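Long-range contacts in Udp-n-acetylglucosamine pyrophosphorylase (Trypanosoma brucei, PDB 4BQH), which probably catalyses the reaction of UTP with N-acetyl-alpha-D-glucosamine 1-phosphate to give UDP-N-acetyl-alpha-D-glucosamine and diphosphate: residues Leu268-Gly279 against Ser358-Ser368; Lys311-Gly319 against Trp328-Ile336. All coordinates share one frame; numbering follows the deposited sequence.

Contact 1 (Leu268-Gly279 against Ser358-Ser368); sequences LRKLGIAYVQIG and SSNLCSLHFMS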
loop_
_atom_site.group_PDB
_atom_site.type_symbol
_atom_site.label_atom_id
_atom_site.label_comp_id
_atom_site.label_asym_id
_atom_site.label_seq_id
_atom_site.Cartn_x
_atom_site.Cartn_y
_atom_site.Cartn_z
ATOM N N LEU A 268 4.340 17.469 -4.547
ATOM C CA LEU A 268 2.937 17.046 -4.756
ATOM C C LEU A 268 1.939 18.168 -4.472
ATOM O O LEU A 268 0.953 18.319 -5.187
ATOM C CB LEU A 268 2.614 15.828 -3.883
ATOM C CG LEU A 268 3.362 14.531 -4.203
ATOM C CD1 LEU A 268 3.016 13.482 -3.145
ATOM C CD2 LEU A 268 3.093 14.020 -5.607
ATOM N N ARG A 269 2.202 18.957 -3.440
ATOM C CA ARG A 269 1.336 20.101 -3.137
ATOM C C ARG A 269 1.299 21.053 -4.340
ATOM O O ARG A 269 0.232 21.508 -4.743
ATOM C CB ARG A 269 1.833 20.834 -1.895
ATOM C CG ARG A 269 0.952 22.010 -1.486
ATOM C CD ARG A 269 1.475 22.660 -0.213
ATOM N NE ARG A 269 1.541 21.709 0.899
ATOM C CZ ARG A 269 2.666 21.309 1.494
ATOM N NH1 ARG A 269 3.851 21.778 1.105
ATOM N NH2 ARG A 269 2.605 20.446 2.497
ATOM N N LYS A 270 2.472 21.321 -4.911
ATOM C CA LYS A 270 2.567 22.183 -6.109
ATOM C C LYS A 270 1.831 21.618 -7.317
ATOM O O LYS A 270 1.294 22.382 -8.114
ATOM C CB LYS A 270 4.027 22.461 -6.466
ATOM C CG LYS A 270 4.675 23.487 -5.560
ATOM C CD LYS A 270 6.157 23.648 -5.870
ATOM C CE LYS A 270 6.769 24.723 -4.978
ATOM N NZ LYS A 270 8.026 25.303 -5.543
ATOM N N LEU A 271 1.792 20.291 -7.448
ATOM C CA LEU A 271 1.017 19.617 -8.496
ATOM C C LEU A 271 -0.485 19.576 -8.245
ATOM O O LEU A 271 -1.226 19.130 -9.101
ATOM C CB LEU A 271 1.521 18.188 -8.731
ATOM C CG LEU A 271 2.888 18.035 -9.404
ATOM C CD1 LEU A 271 3.391 16.602 -9.262
ATOM C CD2 LEU A 271 2.809 18.441 -10.876
ATOM N N GLY A 272 -0.938 20.040 -7.091
ATOM C CA GLY A 272 -2.381 20.090 -6.787
ATOM C C GLY A 272 -2.964 18.780 -6.273
ATOM O O GLY A 272 -4.187 18.591 -6.274
ATOM N N ILE A 273 -2.095 17.887 -5.802
ATOM C CA ILE A 273 -2.552 16.625 -5.197
ATOM C C ILE A 273 -3.317 16.913 -3.897
ATOM O O ILE A 273 -2.841 17.661 -3.034
ATOM C CB ILE A 273 -1.371 15.675 -4.898
ATOM C CG1 ILE A 273 -0.688 15.238 -6.194
ATOM C CG2 ILE A 273 -1.807 14.471 -4.033
ATOM C CD1 ILE A 273 -1.577 14.425 -7.116
ATOM N N ALA A 274 -4.500 16.316 -3.777
ATOM C CA ALA A 274 -5.333 16.463 -2.594
ATOM C C ALA A 274 -5.338 15.206 -1.739
ATOM O O ALA A 274 -5.485 15.302 -0.510
ATOM C CB ALA A 274 -6.768 16.807 -2.986
ATOM N N TYR A 275 -5.243 14.032 -2.368
ATOM C CA TYR A 275 -5.262 12.752 -1.627
ATOM C C TYR A 275 -4.204 11.809 -2.140
ATOM O O TYR A 275 -3.926 11.779 -3.337
ATOM C CB TYR A 275 -6.609 12.035 -1.738
ATOM C CG TYR A 275 -7.737 12.873 -1.197
ATOM C CD1 TYR A 275 -8.065 12.848 0.158
ATOM C CD2 TYR A 275 -8.433 13.726 -2.051
ATOM C CE1 TYR A 275 -9.118 13.655 0.647
ATOM C CE2 TYR A 275 -9.447 14.539 -1.590
ATOM C CZ TYR A 275 -9.798 14.496 -0.255
ATOM O OH TYR A 275 -10.832 15.331 0.161
ATOM N N VAL A 276 -3.667 11.003 -1.230
ATOM C CA VAL A 276 -2.679 9.978 -1.537
ATOM C C VAL A 276 -3.279 8.643 -1.095
ATOM O O VAL A 276 -3.577 8.463 0.098
ATOM C CB VAL A 276 -1.360 10.231 -0.761
ATOM C CG1 VAL A 276 -0.311 9.173 -1.128
ATOM C CG2 VAL A 276 -0.783 11.614 -1.062
ATOM N N GLN A 277 -3.493 7.740 -2.055
ATOM C CA GLN A 277 -3.912 6.386 -1.715
ATOM C C GLN A 277 -2.654 5.544 -1.539
ATOM O O GLN A 277 -1.729 5.650 -2.344
ATOM C CB GLN A 277 -4.762 5.801 -2.828
ATOM C CG GLN A 277 -5.274 4.396 -2.464
ATOM C CD GLN A 277 -6.153 3.770 -3.554
ATOM O OE1 GLN A 277 -6.417 4.383 -4.581
ATOM N NE2 GLN A 277 -6.592 2.532 -3.327
ATOM N N ILE A 278 -2.600 4.743 -0.481
ATOM C CA ILE A 278 -1.374 4.001 -0.161
ATOM C C ILE A 278 -1.692 2.521 -0.177
ATOM O O ILE A 278 -2.692 2.091 0.403
ATOM C CB ILE A 278 -0.823 4.389 1.225
ATOM C CG1 ILE A 278 -0.524 5.898 1.242
ATOM C CG2 ILE A 278 0.448 3.595 1.546
ATOM C CD1 ILE A 278 -0.509 6.500 2.610
ATOM N N GLY A 279 -0.840 1.745 -0.832
ATOM C CA GLY A 279 -1.033 0.283 -0.841
ATOM C C GLY A 279 0.246 -0.470 -1.063
ATOM O O GLY A 279 1.215 0.083 -1.582
ATOM N N SER A 358 -4.181 -2.789 5.362
ATOM C CA SER A 358 -3.122 -1.842 4.981
ATOM C C SER A 358 -3.437 -1.156 3.655
ATOM O O SER A 358 -2.601 -1.102 2.745
ATOM C CB SER A 358 -1.738 -2.512 4.943
ATOM O OG SER A 358 -1.548 -3.194 6.159
ATOM N N SER A 359 -4.649 -0.629 3.558
ATOM C CA SER A 359 -5.060 0.117 2.390
ATOM C C SER A 359 -5.686 1.421 2.901
ATOM O O SER A 359 -6.732 1.386 3.553
ATOM C CB SER A 359 -6.081 -0.690 1.602
ATOM O OG SER A 359 -6.517 0.059 0.485
ATOM N N ASN A 360 -5.031 2.548 2.626
ATOM C CA ASN A 360 -5.404 3.835 3.222
ATOM C C ASN A 360 -5.520 4.929 2.183
ATOM O O ASN A 360 -4.861 4.891 1.140
ATOM C CB ASN A 360 -4.376 4.345 4.251
ATOM C CG ASN A 360 -4.016 3.337 5.330
ATOM O OD1 ASN A 360 -4.827 2.515 5.789
ATOM N ND2 ASN A 360 -2.808 3.459 5.801
ATOM N N LEU A 361 -6.356 5.915 2.482
ATOM C CA LEU A 361 -6.414 7.109 1.649
ATOM C C LEU A 361 -6.255 8.296 2.581
ATOM O O LEU A 361 -7.042 8.466 3.507
ATOM C CB LEU A 361 -7.752 7.149 0.902
ATOM C CG LEU A 361 -7.915 8.300 -0.081
ATOM C CD1 LEU A 361 -7.013 8.122 -1.289
ATOM C CD2 LEU A 361 -9.339 8.331 -0.569
ATOM N N CYS A 362 -5.227 9.112 2.364
ATOM C CA CYS A 362 -4.952 10.207 3.273
ATOM C C CYS A 362 -4.935 11.526 2.523
ATOM O O CYS A 362 -4.441 11.581 1.399
ATOM C CB CYS A 362 -3.584 10.021 3.915
ATOM S SG CYS A 362 -3.482 8.515 4.907
ATOM N N SER A 363 -5.441 12.588 3.158
ATOM C CA SER A 363 -5.286 13.921 2.577
ATOM C C SER A 363 -3.804 14.313 2.555
ATOM O O SER A 363 -2.991 13.854 3.373
ATOM C CB SER A 363 -6.068 14.972 3.382
ATOM O OG SER A 363 -5.483 15.165 4.662
ATOM N N LEU A 364 -3.452 15.204 1.650
ATOM C CA LEU A 364 -2.087 15.709 1.651
ATOM C C LEU A 364 -1.803 16.507 2.929
ATOM O O LEU A 364 -0.703 16.440 3.469
ATOM C CB LEU A 364 -1.799 16.547 0.393
ATOM C CG LEU A 364 -0.287 16.661 0.124
ATOM C CD1 LEU A 364 0.321 15.336 -0.327
ATOM C CD2 LEU A 364 -0.005 17.715 -0.937
ATOM N N HIS A 365 -2.802 17.219 3.438
ATOM C CA HIS A 365 -2.677 17.879 4.742
ATOM C C HIS A 365 -2.320 16.893 5.829
ATOM O O HIS A 365 -1.410 17.167 6.635
ATOM C CB HIS A 365 -3.970 18.599 5.135
ATOM C CG HIS A 365 -3.821 19.517 6.341
ATOM N ND1 HIS A 365 -4.836 20.264 6.808
ATOM C CD2 HIS A 365 -2.717 19.824 7.135
ATOM C CE1 HIS A 365 -4.419 20.980 7.876
ATOM N NE2 HIS A 365 -3.134 20.707 8.082
ATOM N N PHE A 366 -3.022 15.750 5.875
ATOM C CA PHE A 366 -2.658 14.723 6.870
ATOM C C PHE A 366 -1.226 14.226 6.670
ATOM O O PHE A 366 -0.494 14.052 7.651
ATOM C CB PHE A 366 -3.636 13.529 6.897
ATOM C CG PHE A 366 -3.227 12.464 7.881
ATOM C CD1 PHE A 366 -3.440 12.650 9.239
ATOM C CD2 PHE A 366 -2.544 11.317 7.464
ATOM C CE1 PHE A 366 -3.004 11.696 10.159
ATOM C CE2 PHE A 366 -2.150 10.351 8.394
ATOM C CZ PHE A 366 -2.389 10.544 9.735
ATOM N N MET A 367 -0.838 13.953 5.421
ATOM C CA MET A 367 0.529 13.464 5.196
ATOM C C MET A 367 1.556 14.453 5.751
ATOM O O MET A 367 2.566 14.054 6.342
ATOM C CB MET A 367 0.771 13.176 3.721
ATOM C CG MET A 367 -0.159 12.102 3.147
ATOM S SD MET A 367 -0.158 10.531 4.022
ATOM C CE MET A 367 1.486 9.916 3.608
ATOM N N SER A 368 1.310 15.740 5.517
ATOM C CA SER A 368 2.162 16.815 6.040
ATOM C C SER A 368 2.186 16.873 7.565
ATOM O O SER A 368 3.244 16.956 8.186
ATOM C CB SER A 368 1.669 18.164 5.505
ATOM O OG SER A 368 1.772 18.210 4.096
HETATM O O HOH W 1 -4.741 1.234 -1.175
#
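Leu364 and Val276 mark the dense part of this contact, where the strand 275-279 runs antiparallel to 359-363 in the central mixed sheet of a GT-A-type, Rossmann-like nucleotidyltransferase domain. Each branch of Leu364 has its own target. CD1 packs on Val276 CG2 at 4.0 Å, whereas CD2 drops to 3.5 Å from Arg269 CA and also meets the carbonyl of Ile273. With CG anti to its own backbone N (chi1 -160°), the isobutyl group reaches back from the first turn of helix 364-374 to the end of helix 264-270. Beside it, on the same face of the sheet, Ile278 and Met367 come tip to tip, CD1 to CE 4.1 Å apart.

The strands are joined by two hydrogen-bonded pairs, Val276 with Cys362 and Ile278 with Asn360; Val276 N to Cys362 O, 2.8 Å, is nearly straight. Leu364 N carries the ladder one step further to Ala274 O, 3.0 Å away. There the strand becomes helix: Ser363 is the N-cap, its OG accepting from Phe366 N and also bonded to His303.

The outer side is looser. Exposed Arg269 bends at chi3 to bring NH2 within 2.9 Å of Ser368 OG, but the bond is weak and poorly aligned (116°). In the same conformer Ser368 OG donates to Leu364 O; Ser368 is modelled in two conformers, so both hydroxyl contacts are doubtful.

On the other face of the sheet Leu361 CD1 lies 3.6 Å from Gln277 CB, and Gln277 NE2 bonds to Asn287 O. Helix 291-300 packs over Tyr275, Gln277 and Leu361 there, while strand 114-119 runs parallel along the other edge of 275-280.

Contact 2 (Lys311-Gly319 against Trp328-Ile336); sequences KRGPDERVG and WGVVEYTEI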
loop_
_atom_site.group_PDB
_atom_site.type_symbol
_atom_site.label_atom_id
_atom_site.label_comp_id
_atom_site.label_asym_id
_atom_site.label_seq_id
_atom_site.Cartn_x
_atom_site.Cartn_y
_atom_site.Cartn_z
ATOM N N LYS A 311 -13.192 -10.149 9.795
ATOM C CA LYS A 311 -12.242 -11.232 10.079
ATOM C C LYS A 311 -12.751 -12.554 9.506
ATOM O O LYS A 311 -13.953 -12.778 9.453
ATOM C CB LYS A 311 -11.981 -11.395 11.584
ATOM C CG LYS A 311 -11.414 -10.131 12.233
ATOM C CD LYS A 311 -10.295 -10.419 13.218
ATOM C CE LYS A 311 -10.584 -11.564 14.169
ATOM N NZ LYS A 311 -9.495 -11.849 15.140
ATOM N N ARG A 312 -11.824 -13.413 9.092
ATOM C CA ARG A 312 -12.181 -14.736 8.565
ATOM C C ARG A 312 -12.721 -15.675 9.650
ATOM O O ARG A 312 -13.536 -16.575 9.380
ATOM C CB ARG A 312 -10.983 -15.342 7.822
ATOM C CG ARG A 312 -10.946 -14.934 6.361
ATOM C CD ARG A 312 -11.880 -15.833 5.550
ATOM N NE ARG A 312 -12.544 -15.079 4.495
ATOM C CZ ARG A 312 -12.118 -15.029 3.241
ATOM N NH1 ARG A 312 -11.042 -15.722 2.890
ATOM N NH2 ARG A 312 -12.773 -14.295 2.347
ATOM N N GLY A 313 -12.266 -15.447 10.870
ATOM C CA GLY A 313 -12.801 -16.123 12.058
ATOM C C GLY A 313 -12.148 -15.454 13.255
ATOM O O GLY A 313 -11.231 -14.657 13.078
ATOM N N PRO A 314 -12.585 -15.811 14.479
ATOM C CA PRO A 314 -12.093 -15.139 15.699
ATOM C C PRO A 314 -10.580 -15.196 15.893
ATOM O O PRO A 314 -9.998 -14.242 16.429
ATOM C CB PRO A 314 -12.862 -15.854 16.835
ATOM C CG PRO A 314 -13.292 -17.164 16.234
ATOM C CD PRO A 314 -13.572 -16.859 14.789
ATOM N N ASP A 315 -9.937 -16.275 15.432
ATOM C CA ASP A 315 -8.508 -16.475 15.616
ATOM C C ASP A 315 -7.617 -15.998 14.476
ATOM O O ASP A 315 -6.389 -16.209 14.514
ATOM C CB ASP A 315 -8.201 -17.961 15.913
ATOM C CG ASP A 315 -8.837 -18.444 17.205
ATOM O OD1 ASP A 315 -9.309 -17.606 18.008
ATOM O OD2 ASP A 315 -8.838 -19.673 17.434
ATOM N N GLU A 316 -8.188 -15.317 13.476
ATOM C CA GLU A 316 -7.339 -14.780 12.407
ATOM C C GLU A 316 -6.270 -13.838 12.961
ATOM O O GLU A 316 -6.586 -12.908 13.716
ATOM C CB GLU A 316 -8.145 -14.062 11.327
ATOM C CG GLU A 316 -7.278 -13.725 10.114
ATOM C CD GLU A 316 -7.954 -12.827 9.099
ATOM O OE1 GLU A 316 -9.136 -12.488 9.290
ATOM O OE2 GLU A 316 -7.277 -12.460 8.110
ATOM N N ARG A 317 -5.016 -14.079 12.592
ATOM C CA ARG A 317 -3.907 -13.263 13.105
ATOM C C ARG A 317 -3.755 -11.977 12.295
ATOM O O ARG A 317 -2.834 -11.850 11.496
ATOM C CB ARG A 317 -2.592 -14.046 13.077
ATOM C CG ARG A 317 -2.622 -15.351 13.867
ATOM C CD ARG A 317 -1.247 -16.017 13.798
ATOM N NE ARG A 317 -0.441 -15.813 15.013
ATOM C CZ ARG A 317 0.122 -14.665 15.416
ATOM N NH1 ARG A 317 -0.011 -13.533 14.726
ATOM N NH2 ARG A 317 0.822 -14.645 16.544
ATOM N N VAL A 318 -4.656 -11.021 12.520
ATOM C CA VAL A 318 -4.638 -9.751 11.810
ATOM C C VAL A 318 -4.968 -8.646 12.831
ATOM O O VAL A 318 -5.591 -8.916 13.854
ATOM C CB VAL A 318 -5.670 -9.765 10.665
ATOM C CG1 VAL A 318 -7.076 -9.966 11.210
ATOM C CG2 VAL A 318 -5.613 -8.486 9.836
ATOM N N GLY A 319 -4.520 -7.424 12.575
ATOM C CA GLY A 319 -4.831 -6.335 13.488
ATOM C C GLY A 319 -6.246 -5.849 13.220
ATOM O O GLY A 319 -6.745 -6.008 12.116
ATOM N N TRP A 328 -8.151 6.843 17.074
ATOM C CA TRP A 328 -8.206 5.628 16.259
ATOM C C TRP A 328 -6.854 5.013 16.074
ATOM O O TRP A 328 -5.856 5.718 15.882
ATOM C CB TRP A 328 -8.769 5.966 14.890
ATOM C CG TRP A 328 -10.239 6.210 14.970
ATOM C CD1 TRP A 328 -10.890 7.430 15.039
ATOM C CD2 TRP A 328 -11.294 5.194 15.040
ATOM N NE1 TRP A 328 -12.260 7.247 15.124
ATOM C CE2 TRP A 328 -12.563 5.925 15.119
ATOM C CE3 TRP A 328 -11.314 3.805 15.019
ATOM C CZ2 TRP A 328 -13.790 5.270 15.200
ATOM C CZ3 TRP A 328 -12.562 3.153 15.097
ATOM C CH2 TRP A 328 -13.764 3.874 15.187
ATOM N N GLY A 329 -6.817 3.680 16.081
ATOM C CA GLY A 329 -5.596 2.944 15.878
ATOM C C GLY A 329 -5.899 1.471 15.618
ATOM O O GLY A 329 -7.046 1.101 15.370
ATOM N N VAL A 330 -4.857 0.656 15.666
ATOM C CA VAL A 330 -4.992 -0.787 15.408
ATOM C C VAL A 330 -4.428 -1.560 16.582
ATOM O O VAL A 330 -3.337 -1.228 17.103
ATOM C CB VAL A 330 -4.274 -1.206 14.106
ATOM C CG1 VAL A 330 -4.204 -2.735 13.946
ATOM C CG2 VAL A 330 -4.957 -0.586 12.895
ATOM N N VAL A 331 -5.150 -2.586 16.993
ATOM C CA VAL A 331 -4.651 -3.499 18.029
ATOM C C VAL A 331 -4.308 -4.790 17.321
ATOM O O VAL A 331 -5.182 -5.416 16.708
ATOM C CB VAL A 331 -5.695 -3.759 19.133
ATOM C CG1 VAL A 331 -5.254 -4.916 20.038
ATOM C CG2 VAL A 331 -5.916 -2.490 19.963
ATOM N N GLU A 332 -3.030 -5.161 17.390
ATOM C CA GLU A 332 -2.508 -6.341 16.698
ATOM C C GLU A 332 -2.950 -7.615 17.419
ATOM O O GLU A 332 -3.304 -7.574 18.600
ATOM C CB GLU A 332 -0.966 -6.255 16.581
ATOM C CG GLU A 332 -0.428 -4.924 16.027
ATOM C CD GLU A 332 -0.368 -4.833 14.498
ATOM O OE1 GLU A 332 -1.385 -5.078 13.806
ATOM O OE2 GLU A 332 0.715 -4.478 13.975
ATOM N N TYR A 333 -2.941 -8.746 16.712
ATOM C CA TYR A 333 -3.468 -9.985 17.277
ATOM C C TYR A 333 -2.738 -10.420 18.561
ATOM O O TYR A 333 -3.363 -10.984 19.457
ATOM C CB TYR A 333 -3.462 -11.131 16.253
ATOM C CG TYR A 333 -4.206 -12.375 16.736
ATOM C CD1 TYR A 333 -5.607 -12.421 16.734
ATOM C CD2 TYR A 333 -3.506 -13.506 17.195
ATOM C CE1 TYR A 333 -6.284 -13.552 17.164
ATOM C CE2 TYR A 333 -4.175 -14.643 17.630
ATOM C CZ TYR A 333 -5.558 -14.658 17.619
ATOM O OH TYR A 333 -6.219 -15.787 18.044
ATOM N N THR A 334 -1.436 -10.145 18.638
ATOM C CA THR A 334 -0.618 -10.510 19.820
ATOM C C THR A 334 -0.973 -9.700 21.075
ATOM O O THR A 334 -0.644 -10.101 22.195
ATOM C CB THR A 334 0.892 -10.342 19.540
ATOM O OG1 THR A 334 1.129 -9.050 18.969
ATOM C CG2 THR A 334 1.404 -11.437 18.592
ATOM N N GLU A 335 -1.645 -8.564 20.882
ATOM C CA GLU A 335 -1.979 -7.647 21.973
ATOM C C GLU A 335 -3.452 -7.642 22.385
ATOM O O GLU A 335 -3.830 -6.913 23.296
ATOM C CB GLU A 335 -1.550 -6.213 21.621
ATOM C CG GLU A 335 -0.075 -5.911 21.854
ATOM N N ILE A 336 -4.292 -8.428 21.723
ATOM C CA ILE A 336 -5.744 -8.332 21.983
ATOM C C ILE A 336 -6.177 -8.635 23.428
ATOM O O ILE A 336 -5.521 -9.409 24.135
ATOM C CB ILE A 336 -6.561 -9.203 21.024
ATOM C CG1 ILE A 336 -5.991 -10.629 20.974
ATOM C CG2 ILE A 336 -6.656 -8.534 19.661
ATOM C CD1 ILE A 336 -6.700 -11.533 19.992
HETATM O O HOH W 2 -6.371 -8.145 16.456
#
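The Tyr333 ring lies against the backbone of Glu316 and Arg317, with Arg317 CA over one face, 4.2 Å from the ring centroid, in a CH-pi contact. At the ring edge are Lys311 NZ and Pro314 O. The Arg317 guanidinium has Tyr333 CD2 over one face and Thr334 CG2 near its plane at the edge; its plane is turned 55° from the ring, so the two do not stack.

This loop, which leads from strand 304-309 into strand 320-324, combines a type I beta turn at Gly313-Glu316 with an inverse gamma turn centred on Arg317. Its partner is the end of strand 327-331, the second strand of the antiparallel hairpin with 320-324, and the chain that leaves it. Tyr333 places CG anti to its backbone N (chi1 -171°), which sends the ring across the loop until its OH comes 3.4 Å from Asp315 CA. That hydroxyl is hydrogen-bonded to Lys341, which also forms a salt bridge with Asp315 OD1 and so ties the tyrosine end to the turn.

Lys311 NZ closes the loop from within: it donates to Pro314 O at 2.8 Å, from above the carbonyl plane, and makes a longer, weak bond to Glu316 O. Arg312 N bonds almost straight to Glu316 OE1, while Glu316 OE2 forms a salt bridge with Arg430.

No direct hydrogen bond joins the two segments. Where the loop enters the hairpin, Gly319 CA packs 3.7 Å from Val330 CG1 and also meets Glu332 OE1. A water bridges the backbones there, donating to Val318 O at 2.8 Å and to Val331 O at 3.0 Å.

How the contacts relate
Contact 1 is buried, about 12 Å from the chain centre, and joins neighbouring strands of the central sheet; contact 2 lies at the surface, about 19 Å out. Their centres are 26 Å apart and their nearest atoms about 7 Å, so they do not touch. Both 311-319 and 328-336 belong to the excursion between the two halves of contact 1. Strand 304-309 pairs antiparallel with 359-363 of contact 1 and runs on into the loop 311-319 of contact 2, a direct chain link between them. The bound inhibitor lies about 10 Å from the side chain of Ser368 in contact 1 and about 12 Å from that of Glu332 in contact 2.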